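Local coordinates for arabinogalactan endo-1,4-beta-galactosidase (Ignisphaera aggregans, PDB 7OSK), which probably hydrolyses internal beta-1,4-galactosidic links in galactan-type polysaccharides, through the calcium-binding family 53 glycoside hydrolase domain of a longer archaeal protein, at residues N89-L93 against D184-N190; Y166-Y170 against S218-V223; Y295-L299 against F309-E315. All coordinates share one frame; numbering follows the deposited sequence.

Interaction 1 of 3, residues N89-L93 against D184-N190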
ATOM      1  N   ASN A  89      12.146  -5.292  -3.829  1.00 20.17           N
ATOM      2  CA  ASN A  89      12.254  -6.556  -3.098  1.00 23.09           C
ATOM      3  C   ASN A  89      10.984  -6.947  -2.349  1.00 22.49           C
ATOM      4  O   ASN A  89      10.879  -8.068  -1.850  1.00 21.90           O
ATOM      5  CB  ASN A  89      13.415  -6.490  -2.107  1.00 22.62           C
ATOM      6  CG  ASN A  89      13.361  -5.260  -1.226  1.00 21.02           C
ATOM      7  OD1 ASN A  89      12.376  -4.524  -1.233  1.00 21.49           O
ATOM      8  ND2 ASN A  89      14.419  -5.034  -0.457  1.00 24.72           N
ATOM      9  N   TRP A  90      10.032  -6.021  -2.264  1.00 20.92           N
ATOM     10  CA  TRP A  90       8.768  -6.275  -1.577  1.00 21.92           C
ATOM     11  C   TRP A  90       7.570  -5.954  -2.461  1.00 21.52           C
ATOM     12  O   TRP A  90       7.634  -5.069  -3.317  1.00 21.37           O
ATOM     13  CB  TRP A  90       8.683  -5.457  -0.288  1.00 21.51           C
ATOM     14  CG  TRP A  90       9.338  -6.105   0.884  1.00 19.63           C
ATOM     15  CD1 TRP A  90      10.675  -6.195   1.131  1.00 21.94           C
ATOM     16  CD2 TRP A  90       8.682  -6.748   1.984  1.00 19.91           C
ATOM     17  NE1 TRP A  90      10.895  -6.859   2.314  1.00 21.81           N
ATOM     18  CE2 TRP A  90       9.686  -7.208   2.858  1.00 20.79           C
ATOM     19  CE3 TRP A  90       7.344  -6.979   2.313  1.00 22.62           C
ATOM     20  CZ2 TRP A  90       9.394  -7.887   4.039  1.00 22.59           C
ATOM     21  CZ3 TRP A  90       7.055  -7.655   3.487  1.00 23.57           C
ATOM     22  CH2 TRP A  90       8.076  -8.100   4.335  1.00 21.46           C
ATOM     23  N   ILE A  91       6.481  -6.683  -2.234  1.00 19.81           N
ATOM     24  CA  ILE A  91       5.233  -6.493  -2.962  1.00 20.14           C
ATOM     25  C   ILE A  91       4.092  -6.268  -1.975  1.00 20.89           C
ATOM     26  O   ILE A  91       3.915  -7.039  -1.031  1.00 20.73           O
ATOM     27  CB  ILE A  91       4.903  -7.711  -3.858  1.00 20.93           C
ATOM     28  CG1 ILE A  91       6.053  -8.003  -4.828  1.00 23.05           C
ATOM     29  CG2 ILE A  91       3.604  -7.483  -4.623  1.00 21.06           C
ATOM     30  CD1 ILE A  91       6.332  -6.890  -5.827  1.00 22.59           C
ATOM     31  N   ARG A  92       3.324  -5.207  -2.202  1.00 19.97           N
ATOM     32  CA  ARG A  92       2.162  -4.904  -1.372  1.00 19.77           C
ATOM     33  C   ARG A  92       0.884  -5.086  -2.179  1.00 17.78           C
ATOM     34  O   ARG A  92       0.764  -4.572  -3.288  1.00 17.53           O
ATOM     35  CB  ARG A  92       2.249  -3.480  -0.822  1.00 19.69           C
ATOM     36  CG  ARG A  92       1.084  -3.070   0.064  1.00 18.51           C
ATOM     37  CD  ARG A  92       1.320  -1.692   0.664  1.00 20.13           C
ATOM     38  NE  ARG A  92       0.226  -1.265   1.541  1.00 21.73           N
ATOM     39  CZ  ARG A  92      -0.790  -0.491   1.165  1.00 17.33           C
ATOM     40  NH1 ARG A  92      -0.877  -0.044  -0.081  1.00 18.32           N
ATOM     41  NH2 ARG A  92      -1.726  -0.161   2.042  1.00 17.32           N
ATOM     42  N   LEU A  93      -0.063  -5.831  -1.615  1.00 18.98           N
ATOM     43  CA  LEU A  93      -1.328  -6.115  -2.286  1.00 18.17           C
ATOM     44  C   LEU A  93      -2.503  -5.894  -1.348  1.00 16.89           C
ATOM     45  O   LEU A  93      -2.506  -6.386  -0.220  1.00 17.22           O
ATOM     46  CB  LEU A  93      -1.351  -7.556  -2.805  1.00 19.99           C
ATOM     47  CG  LEU A  93      -0.307  -7.948  -3.851  1.00 19.43           C
ATOM     48  CD1 LEU A  93      -0.328  -9.449  -4.068  1.00 16.75           C
ATOM     49  CD2 LEU A  93      -0.548  -7.211  -5.160  1.00 18.92           C
ATOM     50  N   ASP A 184       4.464 -12.093   4.625  1.00 20.18           N
ATOM     51  CA  ASP A 184       5.381 -11.843   5.728  1.00 20.20           C
ATOM     52  C   ASP A 184       4.783 -10.823   6.685  1.00 22.03           C
ATOM     53  O   ASP A 184       5.016 -10.882   7.891  1.00 23.71           O
ATOM     54  CB  ASP A 184       6.731 -11.346   5.208  1.00 23.21           C
ATOM     55  CG  ASP A 184       7.312 -12.244   4.132  1.00 24.46           C
ATOM     56  OD1 ASP A 184       7.980 -13.243   4.478  1.00 22.81           O
ATOM     57  OD2 ASP A 184       7.100 -11.948   2.936  1.00 25.35           O
ATOM     58  N   MET A 185       4.008  -9.894   6.131  1.00 19.83           N
ATOM     59  CA  MET A 185       3.365  -8.843   6.913  1.00 20.47           C
ATOM     60  C   MET A 185       1.893  -8.696   6.552  1.00 22.16           C
ATOM     61  O   MET A 185       1.514  -8.802   5.389  1.00 21.81           O
ATOM     62  CB  MET A 185       4.084  -7.511   6.703  1.00 21.30           C
ATOM     63  CG  MET A 185       5.459  -7.478   7.324  1.00 26.21           C
ATOM     64  SD  MET A 185       6.276  -5.879   7.241  1.00 35.37           S
ATOM     65  CE  MET A 185       7.714  -6.223   8.257  1.00 36.96           C
ATOM     66  N   VAL A 186       1.071  -8.450   7.566  1.00 21.42           N
ATOM     67  CA  VAL A 186      -0.353  -8.222   7.368  1.00 18.71           C
ATOM     68  C   VAL A 186      -0.729  -6.837   7.880  1.00 17.47           C
ATOM     69  O   VAL A 186      -0.246  -6.389   8.918  1.00 18.68           O
ATOM     70  CB  VAL A 186      -1.199  -9.301   8.075  1.00 22.06           C
ATOM     71  CG1 VAL A 186      -2.683  -8.922   8.081  1.00 23.15           C
ATOM     72  CG2 VAL A 186      -0.994 -10.646   7.396  1.00 21.24           C
ATOM     73  N   GLN A 187      -1.597  -6.171   7.130  1.00 20.79           N
ATOM     74  CA  GLN A 187      -2.031  -4.819   7.452  1.00 18.89           C
ATOM     75  C   GLN A 187      -3.511  -4.806   7.818  1.00 17.27           C
ATOM     76  O   GLN A 187      -4.383  -4.910   6.957  1.00 17.37           O
ATOM     77  CB  GLN A 187      -1.732  -3.893   6.270  1.00 17.93           C
ATOM     78  CG  GLN A 187      -2.478  -2.573   6.276  1.00 17.33           C
ATOM     79  CD  GLN A 187      -1.959  -1.572   5.247  1.00 17.40           C
ATOM     80  OE1 GLN A 187      -2.623  -0.575   4.966  1.00 19.16           O
ATOM     81  NE2 GLN A 187      -0.776  -1.826   4.687  1.00 16.60           N
ATOM     82  N   ILE A 188      -3.776  -4.679   9.114  1.00 16.69           N
ATOM     83  CA  ILE A 188      -5.133  -4.767   9.642  1.00 19.04           C
ATOM     84  C   ILE A 188      -5.923  -3.507   9.295  1.00 19.03           C
ATOM     85  O   ILE A 188      -5.913  -2.527  10.041  1.00 16.16           O
ATOM     86  CB  ILE A 188      -5.138  -4.964  11.181  1.00 17.51           C
ATOM     87  CG1 ILE A 188      -4.159  -6.066  11.604  1.00 17.36           C
ATOM     88  CG2 ILE A 188      -6.545  -5.280  11.678  1.00 18.54           C
ATOM     89  CD1 ILE A 188      -4.473  -7.439  11.042  1.00 19.75           C
ATOM     90  N   GLY A 189      -6.608  -3.541   8.157  1.00 17.33           N
ATOM     91  CA  GLY A 189      -7.356  -2.390   7.685  1.00 18.43           C
ATOM     92  C   GLY A 189      -6.464  -1.448   6.902  1.00 19.85           C
ATOM     93  O   GLY A 189      -5.240  -1.518   7.018  1.00 17.53           O
ATOM     94  N   ASN A 190      -7.068  -0.569   6.104  1.00 19.15           N
ATOM     95  CA  ASN A 190      -6.306   0.405   5.324  1.00 19.62           C
ATOM     96  C   ASN A 190      -6.589   1.828   5.775  1.00 19.41           C
ATOM     97  O   ASN A 190      -7.716   2.313   5.663  1.00 16.67           O
ATOM     98  CB  ASN A 190      -6.610   0.277   3.830  1.00 19.90           C
ATOM     99  CG  ASN A 190      -5.615   1.041   2.970  1.00 19.82           C
ATOM    100  OD1 ASN A 190      -4.451   0.655   2.865  1.00 19.16           O
ATOM    101  ND2 ASN A 190      -6.068   2.129   2.355  1.00 19.17           N
TER
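W90 and R92 on strand 90-95 meet D184, M185, Q187 and N190 across the interior of a (beta/alpha)8 TIM barrel. The nearest CA pairs are W90 with D184 at 9.8 Å and R92 with M185 at 9.3 Å, a separation bridged by side chains, because strand 130-135 lies between the two in the parallel barrel sheet. At one end the six-membered part of the W90 indole is met obliquely: its CH2 lies 3.6 Å from D184 CB and 4.0 Å from M185 CG. The thioether of M185 adds a Met-aromatic contact, its SD 4.8 Å from the centroid of the six-membered ring and 45° off the ring normal. D184 OD2 is itself held by the backbone N of V131.

At the other end, R92 runs extended, with CG anti to the backbone N (chi1 -180°), and carries its guanidinium along the barrel interior. Q187 and N190 come to the edge of that group, close to its plane. NH1 makes salt bridges to D55 and E292, so the arginine head links its own strand to strands 51-55 and 287-293. N190 is anchored separately, its ND2 donating to A142 O. Its OD1 receives a weak hydrogen bond from R92 NH2, 3.0 Å long with an N-H...O angle of only 126°.

Interaction 2 of 3, residues Y166-Y170 against S218-V223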
ATOM      1  N   TYR A 166     -12.670 -12.588  12.470  1.00 23.66           N
ATOM      2  CA  TYR A 166     -11.746 -13.637  12.876  1.00 24.64           C
ATOM      3  C   TYR A 166     -11.767 -14.791  11.885  1.00 24.98           C
ATOM      4  O   TYR A 166     -10.728 -15.173  11.344  1.00 23.50           O
ATOM      5  CB  TYR A 166     -12.079 -14.157  14.276  1.00 25.70           C
ATOM      6  CG  TYR A 166     -11.238 -15.354  14.665  1.00 26.85           C
ATOM      7  CD1 TYR A 166      -9.958 -15.191  15.179  1.00 24.32           C
ATOM      8  CD2 TYR A 166     -11.718 -16.650  14.502  1.00 26.34           C
ATOM      9  CE1 TYR A 166      -9.183 -16.282  15.527  1.00 25.85           C
ATOM     10  CE2 TYR A 166     -10.950 -17.745  14.847  1.00 25.37           C
ATOM     11  CZ  TYR A 166      -9.684 -17.555  15.358  1.00 25.40           C
ATOM     12  OH  TYR A 166      -8.916 -18.643  15.704  1.00 25.21           O
ATOM     13  N   ASN A 167     -12.955 -15.341  11.651  1.00 25.76           N
ATOM     14  CA  ASN A 167     -13.101 -16.520  10.807  1.00 23.82           C
ATOM     15  C   ASN A 167     -12.718 -16.257   9.356  1.00 21.87           C
ATOM     16  O   ASN A 167     -12.206 -17.144   8.675  1.00 21.33           O
ATOM     17  CB  ASN A 167     -14.534 -17.040  10.870  1.00 27.18           C
ATOM     18  CG  ASN A 167     -14.699 -18.364  10.159  1.00 30.19           C
ATOM     19  OD1 ASN A 167     -15.118 -18.416   9.000  1.00 28.76           O
ATOM     20  ND2 ASN A 167     -14.359 -19.448  10.848  1.00 29.10           N
ATOM     21  N   TRP A 168     -12.967 -15.042   8.881  1.00 22.99           N
ATOM     22  CA  TRP A 168     -12.621 -14.686   7.511  1.00 22.27           C
ATOM     23  C   TRP A 168     -11.116 -14.496   7.374  1.00 22.67           C
ATOM     24  O   TRP A 168     -10.510 -14.989   6.423  1.00 21.58           O
ATOM     25  CB  TRP A 168     -13.351 -13.417   7.067  1.00 22.44           C
ATOM     26  CG  TRP A 168     -13.078 -13.072   5.637  1.00 22.40           C
ATOM     27  CD1 TRP A 168     -13.745 -13.537   4.541  1.00 23.37           C
ATOM     28  CD2 TRP A 168     -12.056 -12.200   5.145  1.00 20.45           C
ATOM     29  NE1 TRP A 168     -13.201 -13.006   3.396  1.00 18.77           N
ATOM     30  CE2 TRP A 168     -12.163 -12.181   3.738  1.00 18.96           C
ATOM     31  CE3 TRP A 168     -11.059 -11.432   5.755  1.00 22.32           C
ATOM     32  CZ2 TRP A 168     -11.315 -11.424   2.935  1.00 18.79           C
ATOM     33  CZ3 TRP A 168     -10.218 -10.679   4.954  1.00 21.35           C
ATOM     34  CH2 TRP A 168     -10.350 -10.682   3.559  1.00 20.34           C
ATOM     35  N   THR A 169     -10.520 -13.782   8.325  1.00 21.92           N
ATOM     36  CA  THR A 169      -9.080 -13.546   8.318  1.00 21.26           C
ATOM     37  C   THR A 169      -8.317 -14.857   8.432  1.00 22.87           C
ATOM     38  O   THR A 169      -7.313 -15.062   7.749  1.00 22.84           O
ATOM     39  CB  THR A 169      -8.652 -12.618   9.469  1.00 19.98           C
ATOM     40  OG1 THR A 169      -9.360 -11.377   9.373  1.00 24.40           O
ATOM     41  CG2 THR A 169      -7.151 -12.347   9.417  1.00 20.62           C
ATOM     42  N   TYR A 170      -8.791 -15.734   9.310  1.00 21.30           N
ATOM     43  CA  TYR A 170      -8.155 -17.026   9.515  1.00 21.94           C
ATOM     44  C   TYR A 170      -8.166 -17.822   8.219  1.00 21.30           C
ATOM     45  O   TYR A 170      -7.119 -18.241   7.728  1.00 21.68           O
ATOM     46  CB  TYR A 170      -8.858 -17.807  10.627  1.00 23.44           C
ATOM     47  CG  TYR A 170      -8.283 -19.186  10.851  1.00 23.32           C
ATOM     48  CD1 TYR A 170      -7.145 -19.370  11.626  1.00 21.83           C
ATOM     49  CD2 TYR A 170      -8.877 -20.307  10.284  1.00 23.97           C
ATOM     50  CE1 TYR A 170      -6.614 -20.627  11.829  1.00 22.71           C
ATOM     51  CE2 TYR A 170      -8.354 -21.569  10.482  1.00 24.79           C
ATOM     52  CZ  TYR A 170      -7.222 -21.724  11.256  1.00 25.64           C
ATOM     53  OH  TYR A 170      -6.698 -22.981  11.455  1.00 28.55           O
ATOM     54  N   SER A 218      -5.845 -11.794  16.322  1.00 20.19           N
ATOM     55  CA  SER A 218      -5.889 -13.142  16.876  1.00 20.83           C
ATOM     56  C   SER A 218      -5.922 -14.173  15.757  1.00 21.74           C
ATOM     57  O   SER A 218      -5.330 -15.245  15.873  1.00 23.78           O
ATOM     58  CB  SER A 218      -7.104 -13.325  17.787  1.00 20.82           C
ATOM     59  OG  SER A 218      -6.881 -12.744  19.059  1.00 22.02           O
ATOM     60  N   ALA A 219      -6.609 -13.839  14.670  1.00 21.81           N
ATOM     61  CA  ALA A 219      -6.721 -14.743  13.535  1.00 22.84           C
ATOM     62  C   ALA A 219      -5.367 -14.931  12.857  1.00 23.57           C
ATOM     63  O   ALA A 219      -4.974 -16.056  12.553  1.00 20.83           O
ATOM     64  CB  ALA A 219      -7.747 -14.223  12.540  1.00 23.20           C
ATOM     65  N   VAL A 220      -4.658 -13.829  12.630  1.00 22.13           N
ATOM     66  CA  VAL A 220      -3.362 -13.873  11.959  1.00 23.56           C
ATOM     67  C   VAL A 220      -2.371 -14.756  12.713  1.00 25.19           C
ATOM     68  O   VAL A 220      -1.683 -15.585  12.115  1.00 23.14           O
ATOM     69  CB  VAL A 220      -2.749 -12.464  11.815  1.00 22.53           C
ATOM     70  CG1 VAL A 220      -1.396 -12.537  11.107  1.00 22.12           C
ATOM     71  CG2 VAL A 220      -3.696 -11.540  11.069  1.00 22.08           C
ATOM     72  N   LYS A 221      -2.306 -14.567  14.027  1.00 26.38           N
ATOM     73  CA  LYS A 221      -1.315 -15.244  14.859  1.00 25.67           C
ATOM     74  C   LYS A 221      -1.630 -16.738  14.971  1.00 22.50           C
ATOM     75  O   LYS A 221      -0.725 -17.560  15.127  1.00 23.58           O
ATOM     76  CB  LYS A 221      -1.256 -14.611  16.257  1.00 26.55           C
ATOM     77  CG  LYS A 221      -1.253 -13.075  16.273  1.00 25.32           C
ATOM     78  CD  LYS A 221       0.149 -12.492  16.303  1.00 25.61           C
ATOM     79  CE  LYS A 221       0.761 -12.560  17.695  1.00 27.48           C
ATOM     80  NZ  LYS A 221       0.650 -11.256  18.410  1.00 25.10           N
ATOM     81  N   ASP A 222      -2.912 -17.084  14.887  1.00 23.47           N
ATOM     82  CA  ASP A 222      -3.343 -18.479  14.960  1.00 24.67           C
ATOM     83  C   ASP A 222      -2.922 -19.250  13.708  1.00 25.22           C
ATOM     84  O   ASP A 222      -2.703 -20.461  13.760  1.00 24.53           O
ATOM     85  CB  ASP A 222      -4.861 -18.571  15.146  1.00 23.78           C
ATOM     86  CG  ASP A 222      -5.307 -18.191  16.546  1.00 24.75           C
ATOM     87  OD1 ASP A 222      -4.502 -18.313  17.494  1.00 23.66           O
ATOM     88  OD2 ASP A 222      -6.477 -17.779  16.698  1.00 25.62           O
ATOM     89  N   VAL A 223      -2.819 -18.545  12.584  1.00 24.91           N
ATOM     90  CA  VAL A 223      -2.303 -19.142  11.358  1.00 23.22           C
ATOM     91  C   VAL A 223      -0.784 -19.233  11.458  1.00 24.42           C
ATOM     92  O   VAL A 223      -0.186 -20.251  11.109  1.00 21.71           O
ATOM     93  CB  VAL A 223      -2.694 -18.328  10.104  1.00 24.94           C
ATOM     94  CG1 VAL A 223      -2.212 -19.028   8.837  1.00 26.80           C
ATOM     95  CG2 VAL A 223      -4.199 -18.117  10.049  1.00 23.10           C
TER
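Y166, T169 and Y170 face A219, D222 and V223 where helices 158-178 and 206-223 pack side by side, the short segments running in the same general direction with a crossing angle of -37° and an axis separation of 8.3 Å. A219 lets the backbones approach: its CA is 4.8 Å from that of Y170, and its methyl lies against T169 CB at 3.6 Å. Y166 CD1 meets the same CB, also at 3.6 Å. A chi1 of 173° sends the Y166 ring across the interface, and its OH donates to D222 OD2 at 2.8 Å. The carboxylate oxygen sits at the ring edge; it is approached on its anti side, 31° out of the carboxylate plane. One turn on, Y170 CD1 touches V223 CG2 at 3.6 Å, the methyl approaching the ring obliquely.

T169 CG2 packs on V220 CG2, while T169 OG1 is hydrogen-bonded to V165 O and to Y137 OH. The two helices belong to the outer layer of the TIM barrel and flank strand 185-188 in sequence. V220, whose CB points away from 166-170, also touches I227 in the loop beyond its helix, and L173, farther along helix 158-178, extends the apolar seam against V220 and V223.

Interaction 3 of 3, residues Y295-L299 against F309-E315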
ATOM      1  N   TYR A 295       4.372   9.936  -6.612  1.00 23.25           N
ATOM      2  CA  TYR A 295       4.513  11.261  -7.195  1.00 23.26           C
ATOM      3  C   TYR A 295       4.377  11.180  -8.707  1.00 26.02           C
ATOM      4  O   TYR A 295       4.417  10.092  -9.284  1.00 21.23           O
ATOM      5  CB  TYR A 295       5.854  11.888  -6.820  1.00 23.19           C
ATOM      6  CG  TYR A 295       5.798  13.394  -6.779  1.00 25.38           C
ATOM      7  CD1 TYR A 295       5.212  14.053  -5.707  1.00 25.99           C
ATOM      8  CD2 TYR A 295       6.313  14.158  -7.814  1.00 24.73           C
ATOM      9  CE1 TYR A 295       5.148  15.426  -5.662  1.00 26.70           C
ATOM     10  CE2 TYR A 295       6.254  15.537  -7.780  1.00 25.87           C
ATOM     11  CZ  TYR A 295       5.669  16.167  -6.699  1.00 28.78           C
ATOM     12  OH  TYR A 295       5.601  17.540  -6.647  1.00 28.81           O
ATOM     13  N   ALA A 296       4.216  12.338  -9.340  1.00 25.10           N
ATOM     14  CA  ALA A 296       3.979  12.397 -10.775  1.00 23.83           C
ATOM     15  C   ALA A 296       5.281  12.467 -11.565  1.00 24.97           C
ATOM     16  O   ALA A 296       6.138  13.309 -11.295  1.00 25.62           O
ATOM     17  CB  ALA A 296       3.101  13.588 -11.108  1.00 22.99           C
ATOM     18  N   TRP A 297       5.424  11.568 -12.537  1.00 23.73           N
ATOM     19  CA  TRP A 297       6.541  11.617 -13.475  1.00 25.19           C
ATOM     20  C   TRP A 297       6.175  12.480 -14.680  1.00 27.78           C
ATOM     21  O   TRP A 297       7.026  12.787 -15.518  1.00 29.91           O
ATOM     22  CB  TRP A 297       6.938  10.206 -13.925  1.00 26.12           C
ATOM     23  CG  TRP A 297       5.831   9.437 -14.604  1.00 24.99           C
ATOM     24  CD1 TRP A 297       4.862   8.693 -14.001  1.00 22.59           C
ATOM     25  CD2 TRP A 297       5.591   9.338 -16.014  1.00 24.28           C
ATOM     26  NE1 TRP A 297       4.030   8.140 -14.945  1.00 21.54           N
ATOM     27  CE2 TRP A 297       4.456   8.522 -16.189  1.00 21.26           C
ATOM     28  CE3 TRP A 297       6.223   9.862 -17.144  1.00 23.56           C
ATOM     29  CZ2 TRP A 297       3.940   8.218 -17.446  1.00 22.61           C
ATOM     30  CZ3 TRP A 297       5.710   9.560 -18.392  1.00 24.52           C
ATOM     31  CH2 TRP A 297       4.579   8.745 -18.532  1.00 24.58           C
ATOM     32  N   THR A 298       4.905  12.871 -14.757  1.00 26.53           N
ATOM     33  CA  THR A 298       4.420  13.757 -15.810  1.00 24.75           C
ATOM     34  C   THR A 298       3.070  14.339 -15.410  1.00 24.43           C
ATOM     35  O   THR A 298       2.482  13.924 -14.415  1.00 24.97           O
ATOM     36  CB  THR A 298       4.279  13.027 -17.160  1.00 25.00           C
ATOM     37  OG1 THR A 298       3.778  13.936 -18.150  1.00 27.90           O
ATOM     38  CG2 THR A 298       3.328  11.846 -17.037  1.00 25.83           C
ATOM     39  N   LEU A 299       2.581  15.291 -16.197  1.00 26.09           N
ATOM     40  CA  LEU A 299       1.304  15.938 -15.925  1.00 27.26           C
ATOM     41  C   LEU A 299       0.295  15.601 -17.016  1.00 26.54           C
ATOM     42  O   LEU A 299      -0.894  15.898 -16.891  1.00 25.84           O
ATOM     43  CB  LEU A 299       1.496  17.456 -15.817  1.00 26.92           C
ATOM     44  CG  LEU A 299       0.878  18.256 -14.660  1.00 30.74           C
ATOM     45  CD1 LEU A 299       0.716  17.454 -13.375  1.00 29.54           C
ATOM     46  CD2 LEU A 299       1.742  19.480 -14.394  1.00 32.85           C
ATOM     47  N   PHE A 309      -3.397  13.849  -9.876  1.00 27.46           N
ATOM     48  CA  PHE A 309      -2.262  14.733 -10.131  1.00 28.86           C
ATOM     49  C   PHE A 309      -2.445  15.369 -11.512  1.00 28.24           C
ATOM     50  O   PHE A 309      -1.956  14.858 -12.520  1.00 26.97           O
ATOM     51  CB  PHE A 309      -0.945  13.951 -10.035  1.00 27.29           C
ATOM     52  CG  PHE A 309       0.198  14.736  -9.445  1.00 25.60           C
ATOM     53  CD1 PHE A 309       0.505  16.009  -9.897  1.00 27.20           C
ATOM     54  CD2 PHE A 309       0.966  14.193  -8.429  1.00 27.92           C
ATOM     55  CE1 PHE A 309       1.565  16.719  -9.347  1.00 29.12           C
ATOM     56  CE2 PHE A 309       2.025  14.899  -7.880  1.00 28.30           C
ATOM     57  CZ  PHE A 309       2.321  16.162  -8.339  1.00 28.16           C
ATOM     58  N   GLY A 310      -3.159  16.492 -11.544  1.00 30.05           N
ATOM     59  CA  GLY A 310      -3.648  17.053 -12.793  1.00 33.05           C
ATOM     60  C   GLY A 310      -2.920  18.289 -13.277  1.00 36.81           C
ATOM     61  O   GLY A 310      -2.416  18.320 -14.399  1.00 51.40           O
ATOM     62  N   SER A 311      -2.877  19.313 -12.430  1.00 34.28           N
ATOM     63  CA  SER A 311      -2.272  20.590 -12.784  1.00 34.87           C
ATOM     64  C   SER A 311      -1.016  20.837 -11.963  1.00 36.78           C
ATOM     65  O   SER A 311      -0.711  20.081 -11.040  1.00 35.46           O
ATOM     66  CB  SER A 311      -3.273  21.721 -12.562  1.00 33.98           C
ATOM     67  OG  SER A 311      -3.829  21.640 -11.263  1.00 33.61           O
ATOM     68  N   ARG A 312      -0.296  21.907 -12.293  1.00 36.46           N
ATOM     69  CA  ARG A 312       0.885  22.302 -11.530  1.00 35.23           C
ATOM     70  C   ARG A 312       0.524  22.612 -10.073  1.00 34.99           C
ATOM     71  O   ARG A 312       1.403  22.774  -9.228  1.00 33.81           O
ATOM     72  CB  ARG A 312       1.560  23.517 -12.177  1.00 36.43           C
ATOM     73  CG  ARG A 312       2.502  23.191 -13.339  1.00 39.00           C
ATOM     74  CD  ARG A 312       1.771  23.032 -14.667  1.00 45.25           C
ATOM     75  NE  ARG A 312       2.704  22.968 -15.792  1.00 44.05           N
ATOM     76  CZ  ARG A 312       2.342  22.877 -17.070  1.00 48.16           C
ATOM     77  NH1 ARG A 312       1.058  22.836 -17.402  1.00 44.43           N
ATOM     78  NH2 ARG A 312       3.267  22.828 -18.021  1.00 49.95           N
ATOM     79  N   ASP A 313      -0.774  22.707  -9.797  1.00 35.91           N
ATOM     80  CA  ASP A 313      -1.291  22.873  -8.441  1.00 33.28           C
ATOM     81  C   ASP A 313      -0.656  21.903  -7.443  1.00 35.86           C
ATOM     82  O   ASP A 313      -0.074  22.322  -6.445  1.00 35.35           O
ATOM     83  CB  ASP A 313      -2.812  22.690  -8.448  1.00 33.58           C
ATOM     84  CG  ASP A 313      -3.392  22.527  -7.056  1.00 35.31           C
ATOM     85  OD1 ASP A 313      -2.878  23.159  -6.110  1.00 43.56           O
ATOM     86  OD2 ASP A 313      -4.376  21.772  -6.909  1.00 33.60           O
ATOM     87  N   LEU A 314      -0.775  20.607  -7.704  1.00 39.04           N
ATOM     88  CA  LEU A 314      -0.237  19.601  -6.791  1.00 36.32           C
ATOM     89  C   LEU A 314       1.290  19.571  -6.821  1.00 36.20           C
ATOM     90  O   LEU A 314       1.927  19.048  -5.904  1.00 33.01           O
ATOM     91  CB  LEU A 314      -0.792  18.218  -7.131  1.00 32.73           C
ATOM     92  CG  LEU A 314      -2.203  17.937  -6.602  1.00 33.25           C
ATOM     93  CD1 LEU A 314      -3.247  18.709  -7.390  1.00 34.17           C
ATOM     94  CD2 LEU A 314      -2.504  16.448  -6.629  1.00 31.01           C
ATOM     95  N   GLU A 315       1.868  20.139  -7.875  1.00 35.02           N
ATOM     96  CA  GLU A 315       3.316  20.136  -8.057  1.00 34.88           C
ATOM     97  C   GLU A 315       4.020  21.088  -7.086  1.00 33.71           C
ATOM     98  O   GLU A 315       5.169  20.855  -6.708  1.00 32.10           O
ATOM     99  CB  GLU A 315       3.666  20.505  -9.505  1.00 34.18           C
ATOM    100  CG  GLU A 315       5.156  20.436  -9.828  1.00 32.36           C
ATOM    101  CD  GLU A 315       5.473  20.827 -11.261  1.00 35.58           C
ATOM    102  OE1 GLU A 315       4.963  21.869 -11.725  1.00 38.02           O
ATOM    103  OE2 GLU A 315       6.243  20.098 -11.922  1.00 31.85           O
TER
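The F309 ring is sandwiched between A296 CB on one face and L314 CB on the other, with Y295 at its edge. A296 CB stands almost directly over the ring, 3.4 Å from the centroid and 10° off the normal, a CH-pi contact over the face. L314 CB, from the same segment as F309, lies toward the rim of the opposite face. Y295 presents a face to the F309 edge in a T-shaped stack, with centroids 5.0 Å apart and planes at 77°; the closest atoms are Y295 CZ and F309 CZ at 3.7 Å. Y265 makes a further edge-to-face pair with F309.

Both segments belong to the long connection that follows strand 287-293, the seventh strand of the TIM barrel, with 309-315 leading into helix 312-318. The contact lies where the chain enters and leaves the loop that carries four of the six protein ligands of the calcium ion, D301, D303, H305 and N307; N370 and E373 are the other two. G310 lies near N307. N374 ties the two segments together, its ND2 bonded to T298 O and F309 O.

L299 fills the other end of the interface. Its CD1 approaches F309 CD1 obliquely at 3.8 Å, and its CG and CD1 lie beside the G310 carbonyl. The R312 chain bends at chi2 (84°), and its aliphatic CD packs on L299 CD2 at 3.6 Å.

All three interactions belong to one TIM-barrel domain. Interaction 1 lies inside the barrel, its centre about 7 Å from the chain centre, whereas the centres of interactions 2 and 3 lie about 20 Å out on opposite sides. Interactions 1 and 2, with centres 15 Å apart, interlock along the chain: 166-170 falls between the segments of interaction 1, and strand 185-188 joins helices 158-178 and 206-223. V220 CG2 touches V186 CG1 at 4.1 Å, linking barrel wall to helical shell. Interaction 3 follows later in sequence, its centre 27 Å from interaction 1 and 41 Å from interaction 2. The three contacts thus sample barrel interior, helical shell and calcium-bearing loop, the first two touching and the third lying apart.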